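Local coordinates for cell division control protein 13 (Saccharomyces cerevisiae, PDB 4HCE) that dimerises through its second OB-fold domain, a step required for productive Stn1 binding and efficient telomere maintenance, at residues B[5-9]-B[61-65]; B[17-21]-B[45-49]; B[102-108]-B[121-127]. One frame throughout, in Å; residues are numbered along the deposited sequence.

Contact 1 (B[5-9]-B[61-65]); sequences YEQLS and GVNCI
Y5 lays its phenol ring across the turn made by 61-65. The ring leaves the N-terminal helix, of which 5-8 form part, as an m rotamer (chi1 -58°, chi2 -62°), with its CA-to-CB bond toward the turn. C64 N lies over one ring face, 3.7 Å from Y5 CD2, while V62 O lies near the ring plane at its edge and 3.7 Å from the Y5 CB methylene. Y5 CD1 also meets I65 CG2 at 3.6 Å, and L8 CD1 reaches I65 CG2 too, at 4.2 Å. The ring's hydroxyl hydrogen-bonds Q48 beyond the turn.

The helix has phi/psi near -65/-40; its closest CA pair with the turn is E6-V62, 5.0 Å. The turn closes on itself through G61 N to C64 O (2.8 Å). G61 sits at phi/psi 93/-13, where a CB would jam against the carbonyl O of the residue before, which calls for glycine. V62 and N63 lie near -120/-28, C64 is extended at -167/171, and I65 enters the strand at -118/148 with chi1 56° (p). S9 OG (chi1 -54°) donates back to Y5 O at 2.7 Å and approaches G61 CA to 3.2 Å. Across the interface the polar contribution is slight, a CA-H...O contact from E6 CA to G61 O at 3.4 Å. E6 CG packs on V62 CA at 3.9 Å, and V62 also meets L10 of the second subunit. Burying 361 Å² in all, this is a short N-terminal helix seated on the loop that leads into strand 65-69 of an OB-fold barrel.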
ATOM      1  N   TYR B   5      13.975  -2.059   9.325  1.00 35.00           N
ATOM      2  CA  TYR B   5      12.666  -1.985   8.680  1.00 33.03           C
ATOM      3  C   TYR B   5      12.021  -3.351   8.552  1.00 31.81           C
ATOM      4  O   TYR B   5      10.796  -3.493   8.754  1.00 30.77           O
ATOM      5  CB  TYR B   5      12.691  -1.183   7.361  1.00 32.81           C
ATOM      6  CG  TYR B   5      13.199   0.229   7.581  1.00 33.15           C
ATOM      7  CD1 TYR B   5      12.518   1.115   8.413  1.00 34.52           C
ATOM      8  CD2 TYR B   5      14.385   0.659   6.996  1.00 33.33           C
ATOM      9  CE1 TYR B   5      12.997   2.401   8.645  1.00 34.75           C
ATOM     10  CE2 TYR B   5      14.873   1.935   7.217  1.00 34.54           C
ATOM     11  CZ  TYR B   5      14.183   2.802   8.036  1.00 34.40           C
ATOM     12  OH  TYR B   5      14.674   4.064   8.234  1.00 32.92           O
ATOM     13  N   GLU B   6      12.848  -4.350   8.268  1.00 29.99           N
ATOM     14  CA  GLU B   6      12.399  -5.728   8.292  1.00 32.56           C
ATOM     15  C   GLU B   6      11.919  -6.124   9.689  1.00 30.68           C
ATOM     16  O   GLU B   6      10.859  -6.717   9.822  1.00 29.20           O
ATOM     17  CB  GLU B   6      13.483  -6.670   7.753  1.00 38.41           C
ATOM     18  CG  GLU B   6      13.888  -6.295   6.325  1.00 46.22           C
ATOM     19  CD  GLU B   6      15.098  -7.040   5.800  1.00 52.85           C
ATOM     20  OE1 GLU B   6      16.097  -6.379   5.406  1.00 59.71           O
ATOM     21  OE2 GLU B   6      15.048  -8.286   5.751  1.00 58.86           O
ATOM     22  N   GLN B   7      12.652  -5.754  10.734  1.00 29.13           N
ATOM     23  CA  GLN B   7      12.179  -6.058  12.096  1.00 28.94           C
ATOM     24  C   GLN B   7      10.982  -5.215  12.501  1.00 28.79           C
ATOM     25  O   GLN B   7      10.041  -5.731  13.095  1.00 27.87           O
ATOM     26  CB  GLN B   7      13.321  -5.998  13.114  1.00 28.49           C
ATOM     27  CG  GLN B   7      14.323  -7.119  12.862  1.00 27.03           C
ATOM     28  CD  GLN B   7      13.742  -8.474  13.191  1.00 27.86           C
ATOM     29  OE1 GLN B   7      13.151  -8.666  14.274  1.00 28.34           O
ATOM     30  NE2 GLN B   7      13.895  -9.425  12.272  1.00 27.49           N
ATOM     31  N   LEU B   8      10.964  -3.933  12.130  1.00 28.85           N
ATOM     32  CA  LEU B   8       9.743  -3.137  12.380  1.00 29.73           C
ATOM     33  C   LEU B   8       8.485  -3.730  11.771  1.00 29.57           C
ATOM     34  O   LEU B   8       7.392  -3.568  12.326  1.00 30.50           O
ATOM     35  CB  LEU B   8       9.880  -1.700  11.867  1.00 30.30           C
ATOM     36  CG  LEU B   8      10.546  -0.708  12.803  1.00 30.79           C
ATOM     37  CD1 LEU B   8      10.519   0.647  12.109  1.00 29.92           C
ATOM     38  CD2 LEU B   8       9.786  -0.672  14.128  1.00 29.03           C
ATOM     39  N   SER B   9       8.624  -4.363  10.601  1.00 29.14           N
ATOM     40  CA  SER B   9       7.464  -4.899   9.883  1.00 30.07           C
ATOM     41  C   SER B   9       6.875  -6.132  10.544  1.00 30.26           C
ATOM     42  O   SER B   9       5.830  -6.618  10.127  1.00 31.89           O
ATOM     43  CB  SER B   9       7.798  -5.183   8.418  1.00 30.46           C
ATOM     44  OG  SER B   9       8.331  -3.994   7.842  1.00 33.85           O
ATOM     45  N   GLY B  61       8.912  -1.891   4.108  1.00 31.00           N
ATOM     46  CA  GLY B  61       9.137  -3.102   4.869  1.00 30.76           C
ATOM     47  C   GLY B  61      10.542  -3.640   4.770  1.00 31.77           C
ATOM     48  O   GLY B  61      10.898  -4.536   5.527  1.00 35.58           O
ATOM     49  N   VAL B  62      11.341  -3.144   3.828  1.00 31.31           N
ATOM     50  CA  VAL B  62      12.761  -3.501   3.821  1.00 31.81           C
ATOM     51  C   VAL B  62      13.674  -2.282   3.838  1.00 31.96           C
ATOM     52  O   VAL B  62      14.722  -2.300   4.454  1.00 34.34           O
ATOM     53  CB  VAL B  62      13.129  -4.575   2.735  1.00 34.31           C
ATOM     54  CG1 VAL B  62      11.936  -4.996   1.913  1.00 31.86           C
ATOM     55  CG2 VAL B  62      14.323  -4.188   1.866  1.00 33.36           C
ATOM     56  N   ASN B  63      13.196  -1.201   3.246  1.00 32.31           N
ATOM     57  CA  ASN B  63      13.990  -0.043   2.876  1.00 31.88           C
ATOM     58  C   ASN B  63      13.554   1.196   3.610  1.00 29.82           C
ATOM     59  O   ASN B  63      14.285   2.168   3.706  1.00 28.04           O
ATOM     60  CB  ASN B  63      13.642   0.276   1.419  1.00 38.01           C
ATOM     61  CG  ASN B  63      14.832   0.638   0.661  1.00 40.41           C
ATOM     62  OD1 ASN B  63      15.926   0.534   1.198  1.00 46.60           O
ATOM     63  ND2 ASN B  63      14.670   1.037  -0.559  1.00 39.44           N
ATOM     64  N   CYS B  64      12.296   1.162   4.029  1.00 28.06           N
ATOM     65  CA  CYS B  64      11.575   2.297   4.519  1.00 27.80           C
ATOM     66  C   CYS B  64      10.346   1.691   5.148  1.00 27.81           C
ATOM     67  O   CYS B  64      10.098   0.491   5.009  1.00 26.93           O
ATOM     68  CB  CYS B  64      11.186   3.220   3.358  1.00 29.43           C
ATOM     69  SG  CYS B  64      10.107   2.508   2.071  1.00 30.81           S
ATOM     70  N   ILE B  65       9.567   2.495   5.852  1.00 28.51           N
ATOM     71  CA  ILE B  65       8.260   2.007   6.219  1.00 29.34           C
ATOM     72  C   ILE B  65       7.172   2.869   5.608  1.00 28.73           C
ATOM     73  O   ILE B  65       7.350   4.092   5.398  1.00 28.60           O
ATOM     74  CB  ILE B  65       8.069   1.827   7.742  1.00 30.76           C
ATOM     75  CG1 ILE B  65       8.342   3.123   8.484  1.00 32.74           C
ATOM     76  CG2 ILE B  65       8.919   0.663   8.276  1.00 30.62           C
ATOM     77  CD1 ILE B  65       7.391   3.288   9.652  1.00 34.93           C
TER

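Contact 2 (B[17-21]-B[45-49])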
ATOM      1  N   GLU B  17       6.592   3.331  17.962  1.00 27.09           N
ATOM      2  CA  GLU B  17       7.991   3.620  17.642  1.00 27.53           C
ATOM      3  C   GLU B  17       8.236   5.077  17.302  1.00 27.86           C
ATOM      4  O   GLU B  17       7.419   5.732  16.634  1.00 26.62           O
ATOM      5  CB  GLU B  17       8.505   2.740  16.486  1.00 26.73           C
ATOM      6  CG  GLU B  17       8.537   1.242  16.795  1.00 30.01           C
ATOM      7  CD  GLU B  17       9.654   0.810  17.767  1.00 32.15           C
ATOM      8  OE1 GLU B  17      10.623   1.568  17.986  1.00 30.58           O
ATOM      9  OE2 GLU B  17       9.564  -0.311  18.328  1.00 32.68           O
ATOM     10  N   ARG B  18       9.392   5.569  17.740  1.00 28.82           N
ATOM     11  CA  ARG B  18       9.863   6.871  17.320  1.00 30.67           C
ATOM     12  C   ARG B  18      10.916   6.721  16.228  1.00 30.23           C
ATOM     13  O   ARG B  18      11.932   6.056  16.416  1.00 30.60           O
ATOM     14  CB  ARG B  18      10.429   7.668  18.489  1.00 33.37           C
ATOM     15  CG  ARG B  18      10.827   9.093  18.111  1.00 36.56           C
ATOM     16  CD  ARG B  18      11.259   9.873  19.336  1.00 39.76           C
ATOM     17  NE  ARG B  18      10.160   9.924  20.294  1.00 44.93           N
ATOM     18  CZ  ARG B  18      10.288  10.193  21.591  1.00 45.84           C
ATOM     19  NH1 ARG B  18      11.488  10.456  22.111  1.00 46.02           N
ATOM     20  NH2 ARG B  18       9.201  10.203  22.363  1.00 46.78           N
ATOM     21  N   LEU B  19      10.664   7.333  15.082  1.00 27.08           N
ATOM     22  CA  LEU B  19      11.617   7.261  13.993  1.00 26.37           C
ATOM     23  C   LEU B  19      12.042   8.658  13.618  1.00 25.95           C
ATOM     24  O   LEU B  19      11.280   9.625  13.750  1.00 25.66           O
ATOM     25  CB  LEU B  19      11.028   6.508  12.781  1.00 26.75           C
ATOM     26  CG  LEU B  19      10.368   5.130  13.045  1.00 29.00           C
ATOM     27  CD1 LEU B  19       9.578   4.667  11.849  1.00 31.16           C
ATOM     28  CD2 LEU B  19      11.366   4.041  13.401  1.00 28.94           C
ATOM     29  N   GLU B  20      13.273   8.752  13.142  1.00 25.55           N
ATOM     30  CA  GLU B  20      13.851  10.003  12.712  1.00 25.16           C
ATOM     31  C   GLU B  20      14.529   9.785  11.366  1.00 24.97           C
ATOM     32  O   GLU B  20      15.106   8.722  11.108  1.00 24.41           O
ATOM     33  CB  GLU B  20      14.815  10.573  13.768  1.00 25.22           C
ATOM     34  CG  GLU B  20      15.284  12.021  13.443  1.00 26.74           C
ATOM     35  CD  GLU B  20      16.416  12.096  12.399  1.00 27.54           C
ATOM     36  OE1 GLU B  20      16.675  13.205  11.880  1.00 26.73           O
ATOM     37  OE2 GLU B  20      17.052  11.039  12.086  1.00 28.86           O
ATOM     38  N   GLY B  21      14.425  10.782  10.487  1.00 24.46           N
ATOM     39  CA  GLY B  21      14.926  10.634   9.129  1.00 23.28           C
ATOM     40  C   GLY B  21      14.141  11.553   8.240  1.00 24.13           C
ATOM     41  O   GLY B  21      13.975  12.756   8.542  1.00 23.03           O
ATOM     42  N   TYR B  45       6.063   7.524   3.002  1.00 26.41           N
ATOM     43  CA  TYR B  45       7.238   6.676   3.089  1.00 26.89           C
ATOM     44  C   TYR B  45       8.339   7.380   3.830  1.00 27.07           C
ATOM     45  O   TYR B  45       8.751   8.489   3.467  1.00 28.04           O
ATOM     46  CB  TYR B  45       7.704   6.198   1.700  1.00 27.90           C
ATOM     47  CG  TYR B  45       6.590   5.459   1.043  1.00 29.82           C
ATOM     48  CD1 TYR B  45       6.162   4.249   1.569  1.00 29.89           C
ATOM     49  CD2 TYR B  45       5.882   6.008  -0.029  1.00 32.07           C
ATOM     50  CE1 TYR B  45       5.102   3.567   1.034  1.00 30.76           C
ATOM     51  CE2 TYR B  45       4.800   5.331  -0.580  1.00 32.82           C
ATOM     52  CZ  TYR B  45       4.417   4.114  -0.032  1.00 33.62           C
ATOM     53  OH  TYR B  45       3.367   3.407  -0.568  1.00 36.24           O
ATOM     54  N   PHE B  46       8.838   6.674   4.833  1.00 26.04           N
ATOM     55  CA  PHE B  46       9.812   7.183   5.759  1.00 26.63           C
ATOM     56  C   PHE B  46      11.035   6.281   5.829  1.00 25.27           C
ATOM     57  O   PHE B  46      10.920   5.056   5.857  1.00 25.82           O
ATOM     58  CB  PHE B  46       9.168   7.322   7.128  1.00 27.18           C
ATOM     59  CG  PHE B  46      10.071   7.910   8.159  1.00 29.11           C
ATOM     60  CD1 PHE B  46      10.040   9.267   8.451  1.00 31.30           C
ATOM     61  CD2 PHE B  46      10.931   7.096   8.849  1.00 29.61           C
ATOM     62  CE1 PHE B  46      10.896   9.796   9.409  1.00 32.48           C
ATOM     63  CE2 PHE B  46      11.768   7.610   9.791  1.00 32.10           C
ATOM     64  CZ  PHE B  46      11.750   8.955  10.081  1.00 30.93           C
ATOM     65  N   THR B  47      12.206   6.907   5.828  1.00 24.13           N
ATOM     66  CA  THR B  47      13.484   6.202   5.975  1.00 23.48           C
ATOM     67  C   THR B  47      14.600   7.129   6.499  1.00 24.06           C
ATOM     68  O   THR B  47      14.595   8.340   6.230  1.00 23.28           O
ATOM     69  CB  THR B  47      13.967   5.527   4.665  1.00 22.58           C
ATOM     70  OG1 THR B  47      15.077   4.656   4.966  1.00 23.17           O
ATOM     71  CG2 THR B  47      14.402   6.559   3.619  1.00 21.61           C
ATOM     72  N   GLN B  48      15.548   6.547   7.238  1.00 25.29           N
ATOM     73  CA  GLN B  48      16.799   7.238   7.583  1.00 27.95           C
ATOM     74  C   GLN B  48      17.993   6.617   6.821  1.00 28.39           C
ATOM     75  O   GLN B  48      19.152   6.959   7.063  1.00 27.82           O
ATOM     76  CB  GLN B  48      17.033   7.176   9.086  1.00 28.85           C
ATOM     77  CG  GLN B  48      17.261   5.756   9.599  1.00 30.29           C
ATOM     78  CD  GLN B  48      17.609   5.680  11.085  1.00 33.40           C
ATOM     79  OE1 GLN B  48      17.783   4.576  11.623  1.00 37.26           O
ATOM     80  NE2 GLN B  48      17.734   6.830  11.751  1.00 29.00           N
ATOM     81  N   LEU B  49      17.687   5.698   5.914  1.00 28.61           N
ATOM     82  CA  LEU B  49      18.696   5.013   5.108  1.00 30.78           C
ATOM     83  C   LEU B  49      18.787   5.631   3.724  1.00 30.31           C
ATOM     84  O   LEU B  49      17.871   5.470   2.930  1.00 29.04           O
ATOM     85  CB  LEU B  49      18.312   3.553   4.921  1.00 32.68           C
ATOM     86  CG  LEU B  49      18.976   2.467   5.742  1.00 39.59           C
ATOM     87  CD1 LEU B  49      20.290   2.109   5.033  1.00 44.46           C
ATOM     88  CD2 LEU B  49      19.184   2.858   7.217  1.00 38.61           C
TER
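Two neighbouring strands of a barrel need not be paired along their whole length, and 45-49 illustrates the case where they diverge. Y45, at its start, faces elsewhere: its backbone pairs with V24 and G25 further along strand 16-27, and its side chain touches M120 of the second subunit. F46 makes the main contact. Its t rotamer (chi1 -177°) sends the ring toward 17-21, where F46 CE2 lies 3.3 Å from L19 CB and F46 CZ lies 3.3 Å from G21 N. V103 and I67 also touch this ring, which thus belongs to the barrel interior. T47 points its side chain away, yet T47 O comes within 3.7 Å of G21 CA. T47 OG1 accepts a hydrogen bond from L49 N at 3.0 Å, an ST turn that ends the strand, and is also hydrogen-bonded to N63 O. Q48 then turns toward G21, the CA atoms 4.2 Å apart, with Q48 CB 3.2 Å from E20 O. G21 is where strand 16-27 turns its corner; at phi/psi 153/-130, a side chain would clash with T47 O and Q48 CA. The chemistry is therefore mostly apolar and steric: an aromatic ring fills the inner side of the bend, and a glycine lets the two backbones approach.

Contact 3 (B[102-108]-B[121-127]); sequences SVEVERI and AVWSLKN
Paired backbone hydrogen bonds hold 102-108 to 121-127 as an antiparallel beta hairpin in the OB-fold barrel. E106 N donates to S124 O (2.9 Å) and S124 N to E106 O (2.8 Å); I108 N donates to V122 O (2.9 Å) and V122 N to I108 O (3.1 Å). V105-L125 and R107-W123 are the intervening non-hydrogen-bonded pairs (CA-CA 4.9 and 4.6 Å). At E104 the register shifts by one in a classic beta bulge: K126 N (2.9 Å) and N127 N (3.0 Å) both donate to E104 O, and K126 takes phi/psi -82/-54. E104 N donates to N127 O (2.8 Å; CA atoms 4.8 Å apart, N127 O less surely placed). N127 ND2 donates a hydrogen bond to E104 OE2 at 3.0 Å, while E104 OE1 makes a salt bridge with R18. The strand axes approach to 4.4 Å, with 143° between directions.

E104, E106, I108, V122, S124 and N127 share one face, where I108 CG1 packs on V122 CG2 at 3.7 Å. V105, R107, W123 and L125 occupy the other. There W123 (chi1 -72°, chi2 111°) has V105 CG2 3.4 Å from its CE3. R107 (chi1 -165°, chi2 64°), its NE hydrogen-bonded to A11 O, lies over the indole: in a cation-pi contact R107 CZ is 4.3 Å from the five-membered ring centroid, 21° off the normal, and R107 CD is 3.8 Å from the six-membered W123 ring centroid, 10° off the normal.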
ATOM      1  N   SER B 102      10.829  13.922  12.408  1.00 28.24           N
ATOM      2  CA  SER B 102      10.705  12.964  13.459  1.00 29.09           C
ATOM      3  C   SER B 102       9.238  12.570  13.597  1.00 28.85           C
ATOM      4  O   SER B 102       8.357  13.447  13.639  1.00 30.39           O
ATOM      5  CB  SER B 102      11.226  13.577  14.758  1.00 30.66           C
ATOM      6  OG  SER B 102      11.200  12.588  15.772  1.00 35.30           O
ATOM      7  N   VAL B 103       8.971  11.269  13.683  1.00 27.04           N
ATOM      8  CA  VAL B 103       7.594  10.776  13.762  1.00 27.17           C
ATOM      9  C   VAL B 103       7.445   9.753  14.894  1.00 29.40           C
ATOM     10  O   VAL B 103       8.390   9.027  15.244  1.00 30.04           O
ATOM     11  CB  VAL B 103       7.112  10.137  12.422  1.00 27.45           C
ATOM     12  CG1 VAL B 103       7.106  11.148  11.284  1.00 26.60           C
ATOM     13  CG2 VAL B 103       7.968   8.940  12.040  1.00 26.48           C
ATOM     14  N   GLU B 104       6.263   9.702  15.480  1.00 29.57           N
ATOM     15  CA  GLU B 104       5.909   8.557  16.285  1.00 29.89           C
ATOM     16  C   GLU B 104       4.871   7.816  15.502  1.00 28.35           C
ATOM     17  O   GLU B 104       3.910   8.410  15.034  1.00 30.02           O
ATOM     18  CB  GLU B 104       5.378   8.949  17.655  1.00 31.69           C
ATOM     19  CG  GLU B 104       6.496   9.169  18.642  1.00 36.87           C
ATOM     20  CD  GLU B 104       6.011   9.633  19.989  1.00 40.99           C
ATOM     21  OE1 GLU B 104       6.888   9.965  20.826  1.00 43.76           O
ATOM     22  OE2 GLU B 104       4.771   9.667  20.203  1.00 41.13           O
ATOM     23  N   VAL B 105       5.079   6.519  15.347  1.00 26.80           N
ATOM     24  CA  VAL B 105       4.149   5.697  14.597  1.00 27.19           C
ATOM     25  C   VAL B 105       3.585   4.641  15.527  1.00 28.70           C
ATOM     26  O   VAL B 105       4.253   4.219  16.488  1.00 27.51           O
ATOM     27  CB  VAL B 105       4.779   5.074  13.323  1.00 26.83           C
ATOM     28  CG1 VAL B 105       5.191   6.168  12.348  1.00 25.79           C
ATOM     29  CG2 VAL B 105       5.979   4.188  13.647  1.00 26.63           C
ATOM     30  N   GLU B 106       2.349   4.229  15.236  1.00 28.85           N
ATOM     31  CA  GLU B 106       1.653   3.279  16.057  1.00 29.21           C
ATOM     32  C   GLU B 106       1.113   2.171  15.189  1.00 28.92           C
ATOM     33  O   GLU B 106       0.461   2.434  14.191  1.00 29.14           O
ATOM     34  CB  GLU B 106       0.507   3.954  16.799  1.00 31.17           C
ATOM     35  CG  GLU B 106      -0.145   3.036  17.813  1.00 34.55           C
ATOM     36  CD  GLU B 106      -1.273   3.682  18.605  1.00 39.67           C
ATOM     37  OE1 GLU B 106      -1.773   2.991  19.516  1.00 44.86           O
ATOM     38  OE2 GLU B 106      -1.673   4.850  18.340  1.00 40.68           O
ATOM     39  N   ARG B 107       1.384   0.933  15.602  1.00 28.02           N
ATOM     40  CA  ARG B 107       0.941  -0.250  14.914  1.00 28.99           C
ATOM     41  C   ARG B 107      -0.535  -0.462  15.280  1.00 31.18           C
ATOM     42  O   ARG B 107      -0.866  -0.697  16.460  1.00 30.17           O
ATOM     43  CB  ARG B 107       1.779  -1.449  15.398  1.00 29.28           C
ATOM     44  CG  ARG B 107       1.681  -2.677  14.522  1.00 29.30           C
ATOM     45  CD  ARG B 107       2.271  -2.329  13.159  1.00 29.99           C
ATOM     46  NE  ARG B 107       2.533  -3.516  12.376  1.00 29.19           N
ATOM     47  CZ  ARG B 107       2.860  -3.526  11.094  1.00 28.81           C
ATOM     48  NH1 ARG B 107       2.970  -2.397  10.399  1.00 27.91           N
ATOM     49  NH2 ARG B 107       3.081  -4.687  10.512  1.00 28.58           N
ATOM     50  N   ILE B 108      -1.412  -0.390  14.282  1.00 31.09           N
ATOM     51  CA  ILE B 108      -2.853  -0.533  14.516  1.00 33.75           C
ATOM     52  C   ILE B 108      -3.425  -1.659  13.653  1.00 34.77           C
ATOM     53  O   ILE B 108      -2.848  -2.037  12.633  1.00 33.81           O
ATOM     54  CB  ILE B 108      -3.634   0.782  14.227  1.00 34.17           C
ATOM     55  CG1 ILE B 108      -3.429   1.235  12.769  1.00 33.65           C
ATOM     56  CG2 ILE B 108      -3.268   1.891  15.214  1.00 31.21           C
ATOM     57  CD1 ILE B 108      -4.480   2.230  12.305  1.00 34.59           C
ATOM     58  N   ALA B 121      -2.476  -5.200   9.701  1.00 38.42           N
ATOM     59  CA  ALA B 121      -1.639  -4.421  10.625  1.00 36.03           C
ATOM     60  C   ALA B 121      -0.885  -3.409   9.792  1.00 33.76           C
ATOM     61  O   ALA B 121      -0.265  -3.763   8.814  1.00 34.90           O
ATOM     62  CB  ALA B 121      -0.669  -5.303  11.395  1.00 33.03           C
ATOM     63  N   VAL B 122      -0.971  -2.143  10.171  1.00 31.88           N
ATOM     64  CA  VAL B 122      -0.263  -1.087   9.468  1.00 30.16           C
ATOM     65  C   VAL B 122       0.309  -0.151  10.522  1.00 30.04           C
ATOM     66  O   VAL B 122      -0.106  -0.194  11.692  1.00 27.42           O
ATOM     67  CB  VAL B 122      -1.198  -0.300   8.519  1.00 30.51           C
ATOM     68  CG1 VAL B 122      -1.753  -1.202   7.404  1.00 30.10           C
ATOM     69  CG2 VAL B 122      -2.342   0.341   9.295  1.00 29.49           C
ATOM     70  N   TRP B 123       1.273   0.670  10.099  1.00 27.46           N
ATOM     71  CA  TRP B 123       1.741   1.786  10.885  1.00 27.09           C
ATOM     72  C   TRP B 123       0.879   2.997  10.630  1.00 28.23           C
ATOM     73  O   TRP B 123       0.672   3.399   9.481  1.00 27.90           O
ATOM     74  CB  TRP B 123       3.194   2.101  10.515  1.00 25.93           C
ATOM     75  CG  TRP B 123       4.154   1.060  11.022  1.00 24.94           C
ATOM     76  CD1 TRP B 123       4.888   0.139  10.280  1.00 24.42           C
ATOM     77  CD2 TRP B 123       4.498   0.786  12.425  1.00 24.17           C
ATOM     78  NE1 TRP B 123       5.652  -0.658  11.104  1.00 23.83           N
ATOM     79  CE2 TRP B 123       5.483  -0.308  12.401  1.00 24.21           C
ATOM     80  CE3 TRP B 123       4.121   1.323  13.640  1.00 23.00           C
ATOM     81  CZ2 TRP B 123       6.032  -0.827  13.565  1.00 24.12           C
ATOM     82  CZ3 TRP B 123       4.689   0.803  14.804  1.00 23.71           C
ATOM     83  CH2 TRP B 123       5.604  -0.260  14.769  1.00 24.10           C
ATOM     84  N   SER B 124       0.364   3.612  11.683  1.00 28.74           N
ATOM     85  CA  SER B 124      -0.316   4.879  11.489  1.00 30.36           C
ATOM     86  C   SER B 124       0.409   6.032  12.155  1.00 28.74           C
ATOM     87  O   SER B 124       1.113   5.828  13.130  1.00 28.52           O
ATOM     88  CB  SER B 124      -1.741   4.818  12.005  1.00 31.57           C
ATOM     89  OG  SER B 124      -1.686   4.683  13.399  1.00 37.83           O
ATOM     90  N   LEU B 125       0.204   7.241  11.643  1.00 28.45           N
ATOM     91  CA  LEU B 125       0.900   8.400  12.149  1.00 29.27           C
ATOM     92  C   LEU B 125       0.347   8.870  13.476  1.00 31.98           C
ATOM     93  O   LEU B 125      -0.747   9.407  13.539  1.00 33.52           O
ATOM     94  CB  LEU B 125       0.829   9.555  11.141  1.00 28.99           C
ATOM     95  CG  LEU B 125       1.690  10.774  11.453  1.00 29.54           C
ATOM     96  CD1 LEU B 125       2.895  10.386  12.314  1.00 28.56           C
ATOM     97  CD2 LEU B 125       2.157  11.382  10.146  1.00 30.22           C
ATOM     98  N   LYS B 126       1.106   8.653  14.545  1.00 34.24           N
ATOM     99  CA  LYS B 126       0.716   9.134  15.861  1.00 34.28           C
ATOM    100  C   LYS B 126       1.098  10.609  16.042  1.00 35.14           C
ATOM    101  O   LYS B 126       0.275  11.433  16.413  1.00 37.34           O
ATOM    102  CB  LYS B 126       1.341   8.306  16.969  1.00 33.87           C
ATOM    103  CG  LYS B 126       0.699   8.533  18.318  1.00 35.42           C
ATOM    104  CD  LYS B 126       1.236   7.538  19.335  1.00 37.07           C
ATOM    105  CE  LYS B 126       0.296   7.456  20.528  1.00 37.87           C
ATOM    106  NZ  LYS B 126       0.729   8.392  21.591  1.00 37.93           N
ATOM    107  N   ASN B 127       2.369  10.915  15.822  1.00 34.12           N
ATOM    108  CA  ASN B 127       2.877  12.270  15.941  1.00 34.28           C
ATOM    109  C   ASN B 127       3.873  12.545  14.851  1.00 31.73           C
ATOM    110  O   ASN B 127       4.511  11.628  14.342  1.00 29.00           O
ATOM    111  CB  ASN B 127       3.551  12.481  17.288  1.00 35.44           C
ATOM    112  CG  ASN B 127       2.553  12.604  18.401  1.00 41.21           C
ATOM    113  OD1 ASN B 127       1.637  13.439  18.346  1.00 43.03           O
ATOM    114  ND2 ASN B 127       2.703  11.763  19.418  1.00 42.26           N
TER
HETATM  115  O   HOH W   1      -2.211   6.921  16.013  1.00 61.96           O

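The three contacts illustrate how a helix, a strand corner and a hairpin meet around one barrel. Contacts 1 and 2, centres about 10 Å apart, meet where Y5 OH lies 2.8 Å from Q48 N, a probable hydrogen bond, and where I65 N lies 2.9 Å from F46 O, strand 65-69 pairing with 42-47. Contact 2 joins contact 3, about 11 Å away between centres, because strands 16-27 and 101-110 are adjacent: E17 O is 2.8 Å from V105 N, and R18 NH2 forms a salt bridge with E104 OE1 at 2.8 Å. Contacts 1 and 3 pack through L8 O and W123 CZ2 (3.3 Å). Contacts 1 and 3 both touch the second subunit, consistent with the domain's dimerisation.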